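Local coordinates for protein dicer Related Helicase (PDB 6M6Q) that probably binds double- and single-stranded RNA and hydrolyses ATP as an RLR-subfamily helicase, represented here by its N-terminal domain, at residues B[61-64]-B[65-69]; B[110-113]-B[114-118]. All blocks are in the same frame, centred on the assembly; numbering follows the deposited sequence. Where two conformers were deposited one is given.

Overall arrangement
In the all-helical N-terminal domain, contact 1 spans the N-terminal start of helix 63-72, and contact 2 lies midway along helix 94-127. They follow one another in the chain and sit on the same side of its centre, about 16 Å apart between their centres and about 6 Å at their nearest atoms, without touching. The two helices are nevertheless joined directly. I67 of contact 1 packs on C122 and F123, beyond contact 2 on the longer helix, while R116 of contact 2 hydrogen-bonds D73 O just past the end of the shorter one. Each contact also meets the second subunit, through P61 in contact 1 and H110, V114 and R118 in contact 2.

Contact 1 (B[61-64]-B[65-69]); sequences PGKL and EEIAR
Helix 63-72 starts here, with G62 at its N-cap position and the backbone of G62, K63 and L64 supplying the acceptors for the first turns. G62 has a positive phi of 90°, a conformation that glycine adopts readily, and its carbonyl oxygen receives a weak hydrogen bond from E66 N at 3.3 Å. The next two links are firmer: I67 N reaches K63 O at 3.1 Å, and A68 N meets L64 O at 3.0 Å. On the flank of the helix, K63 and I67 cross at a slant, CG of K63 lying 3.8 Å from CD1 of I67. K63 sends its CG away from the backbone N (chi1 -178°) and then bends at chi2 and chi4, which leaves NZ 3.8 Å from OE2 of the extended E66 side chain, a long salt bridge. Buried I67 also packs on C122 and F123 of helix 94-127, whereas L64 turns to I49 and F59 of the preceding loops; before the helix, P61 packs on P61 of the second subunit. One turn on, a second charged pair forms: R69 NH2 donates to E65 OE1 at 3.2 Å, with the oxygen in the guanidinium plane but the nitrogen well above the carboxylate plane, and the same NH2 makes a weak hydrogen bond to N47 O.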
loop_
_atom_site.group_PDB
_atom_site.type_symbol
_atom_site.label_atom_id
_atom_site.label_comp_id
_atom_site.label_asym_id
_atom_site.label_seq_id
_atom_site.Cartn_x
_atom_site.Cartn_y
_atom_site.Cartn_z
ATOM N N PRO B 61 23.463 -8.382 2.225
ATOM C CA PRO B 61 24.114 -9.623 2.659
ATOM C C PRO B 61 23.678 -10.113 4.051
ATOM O O PRO B 61 23.837 -9.397 5.025
ATOM C CB PRO B 61 25.610 -9.248 2.658
ATOM C CG PRO B 61 25.618 -7.719 2.577
ATOM C CD PRO B 61 24.424 -7.399 1.722
ATOM N N GLY B 62 23.111 -11.311 4.109
ATOM C CA GLY B 62 22.686 -11.946 5.364
ATOM C C GLY B 62 21.249 -11.612 5.743
ATOM O O GLY B 62 20.684 -12.373 6.510
ATOM N N LYS B 63 20.679 -10.519 5.229
ATOM C CA LYS B 63 19.285 -10.118 5.534
ATOM C C LYS B 63 18.304 -11.220 5.090
ATOM O O LYS B 63 17.289 -11.416 5.789
ATOM C CB LYS B 63 18.937 -8.780 4.889
ATOM C CG LYS B 63 17.537 -8.273 5.206
ATOM C CD LYS B 63 17.513 -6.860 5.776
ATOM C CE LYS B 63 16.279 -6.578 6.610
ATOM N NZ LYS B 63 16.514 -6.831 8.057
ATOM N N LEU B 64 18.549 -11.888 3.965
ATOM C CA LEU B 64 17.624 -12.937 3.466
ATOM C C LEU B 64 17.484 -14.009 4.542
ATOM O O LEU B 64 16.365 -14.222 5.008
ATOM C CB LEU B 64 18.142 -13.531 2.155
ATOM C CG LEU B 64 17.163 -14.449 1.411
ATOM C CD1 LEU B 64 17.343 -15.912 1.814
ATOM C CD2 LEU B 64 15.721 -14.023 1.636
ATOM N N GLU B 65 18.608 -14.587 4.967
ATOM C CA GLU B 65 18.694 -15.662 6.003
ATOM C C GLU B 65 17.885 -15.253 7.248
ATOM O O GLU B 65 17.084 -16.076 7.705
ATOM C CB GLU B 65 20.160 -15.936 6.363
ATOM C CG GLU B 65 20.359 -17.027 7.410
ATOM C CD GLU B 65 20.503 -18.426 6.852
ATOM O OE1 GLU B 65 21.099 -19.277 7.548
ATOM O OE2 GLU B 65 20.021 -18.666 5.735
ATOM N N GLU B 66 18.038 -14.008 7.728
ATOM C CA GLU B 66 17.275 -13.481 8.899
ATOM C C GLU B 66 15.767 -13.633 8.626
ATOM O O GLU B 66 15.053 -14.148 9.507
ATOM C CB GLU B 66 17.618 -12.013 9.196
ATOM C CG GLU B 66 18.916 -11.806 9.959
ATOM C CD GLU B 66 19.262 -10.336 10.166
ATOM O OE1 GLU B 66 20.450 -10.025 10.480
ATOM O OE2 GLU B 66 18.344 -9.494 10.001
ATOM N N ILE B 67 15.303 -13.159 7.471
ATOM C CA ILE B 67 13.860 -13.120 7.117
ATOM C C ILE B 67 13.330 -14.553 7.087
ATOM O O ILE B 67 12.352 -14.838 7.820
ATOM C CB ILE B 67 13.650 -12.384 5.792
ATOM C CG1 ILE B 67 13.821 -10.872 5.973
ATOM C CG2 ILE B 67 12.302 -12.729 5.200
ATOM C CD1 ILE B 67 14.319 -10.156 4.747
ATOM N N ALA B 68 13.975 -15.429 6.310
ATOM C CA ALA B 68 13.596 -16.851 6.166
ATOM C C ALA B 68 13.410 -17.452 7.558
ATOM O O ALA B 68 12.326 -17.949 7.831
ATOM C CB ALA B 68 14.621 -17.612 5.359
ATOM N N ARG B 69 14.424 -17.362 8.416
ATOM C CA ARG B 69 14.373 -17.916 9.794
ATOM C C ARG B 69 13.134 -17.380 10.493
ATOM O O ARG B 69 12.249 -18.187 10.810
ATOM C CB ARG B 69 15.628 -17.549 10.579
ATOM C CG ARG B 69 16.907 -18.124 9.995
ATOM C CD ARG B 69 16.690 -19.527 9.483
ATOM N NE ARG B 69 17.939 -20.114 9.061
ATOM C CZ ARG B 69 18.162 -21.411 8.935
ATOM N NH1 ARG B 69 17.212 -22.289 9.207
ATOM N NH2 ARG B 69 19.348 -21.827 8.538
#

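Contact 2 (B[110-113]-B[114-118])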
loop_
_atom_site.group_PDB
_atom_site.type_symbol
_atom_site.label_atom_id
_atom_site.label_comp_id
_atom_site.label_asym_id
_atom_site.label_seq_id
_atom_site.Cartn_x
_atom_site.Cartn_y
_atom_site.Cartn_z
ATOM N N HIS B 110 -0.429 -15.369 19.148
ATOM C CA HIS B 110 -0.706 -14.111 18.424
ATOM C C HIS B 110 0.607 -13.367 18.175
ATOM O O HIS B 110 0.855 -13.004 17.034
ATOM C CB HIS B 110 -1.723 -13.273 19.175
ATOM C CG HIS B 110 -2.008 -11.975 18.514
ATOM N ND1 HIS B 110 -2.830 -11.880 17.409
ATOM C CD2 HIS B 110 -1.586 -10.719 18.792
ATOM C CE1 HIS B 110 -2.891 -10.626 17.027
ATOM N NE2 HIS B 110 -2.127 -9.894 17.858
ATOM N N GLN B 111 1.445 -13.227 19.183
ATOM C CA GLN B 111 2.741 -12.509 19.055
ATOM C C GLN B 111 3.620 -13.209 18.006
ATOM O O GLN B 111 4.343 -12.495 17.265
ATOM C CB GLN B 111 3.442 -12.412 20.409
ATOM C CG GLN B 111 2.893 -11.290 21.284
ATOM C CD GLN B 111 3.667 -11.152 22.572
ATOM O OE1 GLN B 111 3.944 -12.137 23.258
ATOM N NE2 GLN B 111 4.044 -9.924 22.903
ATOM N N GLN B 112 3.514 -14.540 17.897
ATOM C CA GLN B 112 4.297 -15.363 16.933
ATOM C C GLN B 112 3.762 -15.113 15.515
ATOM O O GLN B 112 4.582 -14.966 14.600
ATOM C CB GLN B 112 4.244 -16.848 17.322
ATOM C CG GLN B 112 5.102 -17.759 16.445
ATOM C CD GLN B 112 6.580 -17.605 16.712
ATOM O OE1 GLN B 112 7.408 -17.782 15.822
ATOM N NE2 GLN B 112 6.925 -17.313 17.957
ATOM N N LYS B 113 2.435 -15.011 15.378
ATOM C CA LYS B 113 1.713 -14.768 14.104
ATOM C C LYS B 113 2.121 -13.399 13.544
ATOM O O LYS B 113 2.382 -13.304 12.332
ATOM C CB LYS B 113 0.196 -14.833 14.338
ATOM C CG LYS B 113 -0.595 -15.655 13.316
ATOM C CD LYS B 113 -2.073 -15.785 13.635
ATOM C CE LYS B 113 -2.897 -14.645 13.072
ATOM N NZ LYS B 113 -4.349 -14.870 13.265
ATOM N N VAL B 114 2.244 -12.409 14.417
ATOM C CA VAL B 114 2.573 -10.995 14.089
ATOM C C VAL B 114 3.995 -10.937 13.501
ATOM O O VAL B 114 4.185 -10.241 12.496
ATOM C CB VAL B 114 2.410 -10.102 15.339
ATOM C CG1 VAL B 114 3.210 -8.828 15.246
ATOM C CG2 VAL B 114 0.945 -9.781 15.612
ATOM N N GLN B 115 4.938 -11.683 14.078
ATOM C CA GLN B 115 6.343 -11.795 13.587
ATOM C C GLN B 115 6.352 -12.517 12.228
ATOM O O GLN B 115 6.975 -11.994 11.247
ATOM C CB GLN B 115 7.189 -12.549 14.615
ATOM C CG GLN B 115 8.678 -12.535 14.311
ATOM C CD GLN B 115 9.449 -13.403 15.269
ATOM O OE1 GLN B 115 9.723 -13.020 16.409
ATOM N NE2 GLN B 115 9.816 -14.585 14.802
ATOM N N ARG B 116 5.693 -13.663 12.155
ATOM C CA ARG B 116 5.660 -14.465 10.915
ATOM C C ARG B 116 5.072 -13.621 9.772
ATOM O O ARG B 116 5.714 -13.549 8.722
ATOM C CB ARG B 116 4.919 -15.774 11.143
ATOM C CG ARG B 116 5.864 -16.929 11.405
ATOM C CD ARG B 116 5.172 -18.154 11.922
ATOM N NE ARG B 116 6.146 -19.043 12.521
ATOM C CZ ARG B 116 5.853 -20.114 13.228
ATOM N NH1 ARG B 116 6.826 -20.850 13.732
ATOM N NH2 ARG B 116 4.595 -20.475 13.398
ATOM N N ARG B 117 3.953 -12.932 10.000
ATOM C CA ARG B 117 3.315 -12.068 8.961
ATOM C C ARG B 117 4.239 -10.917 8.561
ATOM O O ARG B 117 4.318 -10.624 7.375
ATOM C CB ARG B 117 1.983 -11.498 9.423
ATOM C CG ARG B 117 0.845 -11.934 8.530
ATOM C CD ARG B 117 0.373 -10.887 7.559
ATOM N NE ARG B 117 -1.053 -10.732 7.776
ATOM C CZ ARG B 117 -1.902 -10.223 6.912
ATOM N NH1 ARG B 117 -1.487 -9.818 5.730
ATOM N NH2 ARG B 117 -3.180 -10.113 7.235
ATOM N N ARG B 118 4.858 -10.262 9.526
ATOM C CA ARG B 118 5.743 -9.107 9.280
ATOM C C ARG B 118 6.873 -9.515 8.309
ATOM O O ARG B 118 7.101 -8.792 7.298
ATOM C CB ARG B 118 6.286 -8.606 10.611
ATOM C CG ARG B 118 7.376 -7.564 10.491
ATOM C CD ARG B 118 7.732 -7.112 11.875
ATOM N NE ARG B 118 9.053 -6.535 11.937
ATOM C CZ ARG B 118 9.488 -5.784 12.937
ATOM N NH1 ARG B 118 8.688 -5.517 13.961
ATOM N NH2 ARG B 118 10.713 -5.292 12.907
#
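K113 O accepts the backbone N of R117 at 2.8 Å. One residue earlier, R116 N binds Q112 O at 3.0 Å, and V114 N does the same with H110 O at 3.0 Å; the link from Q115 N to Q111 O is weak. These i to i+4 bonds are the ladder of the long helix 94-127, whose side chains here pair along the same spacing. The bend of Q112 at chi2 (73°) brings its amide oxygen OE1 over one face of the R116 guanidinium, offset toward the rim and 3.8 Å from NE. With the two planes turned steeply, 70° apart, this is a face contact and not a stack. R116 NH1 hydrogen-bonds D73 O, and the R116 side chain packs on P75, which Q112 also touches, and on L232 and L236 of helix 231-236, while R117 directs NH1 into a salt bridge with E121. On another side of the helix, V114 holds CG2 over a face of the H110 imidazole in a CH-pi contact, 4.2 Å from the ring centroid and 26° off its normal. H110 NE2 also hydrogen-bonds E175 OE1 of the second subunit, and V114 packs on N179 of that subunit.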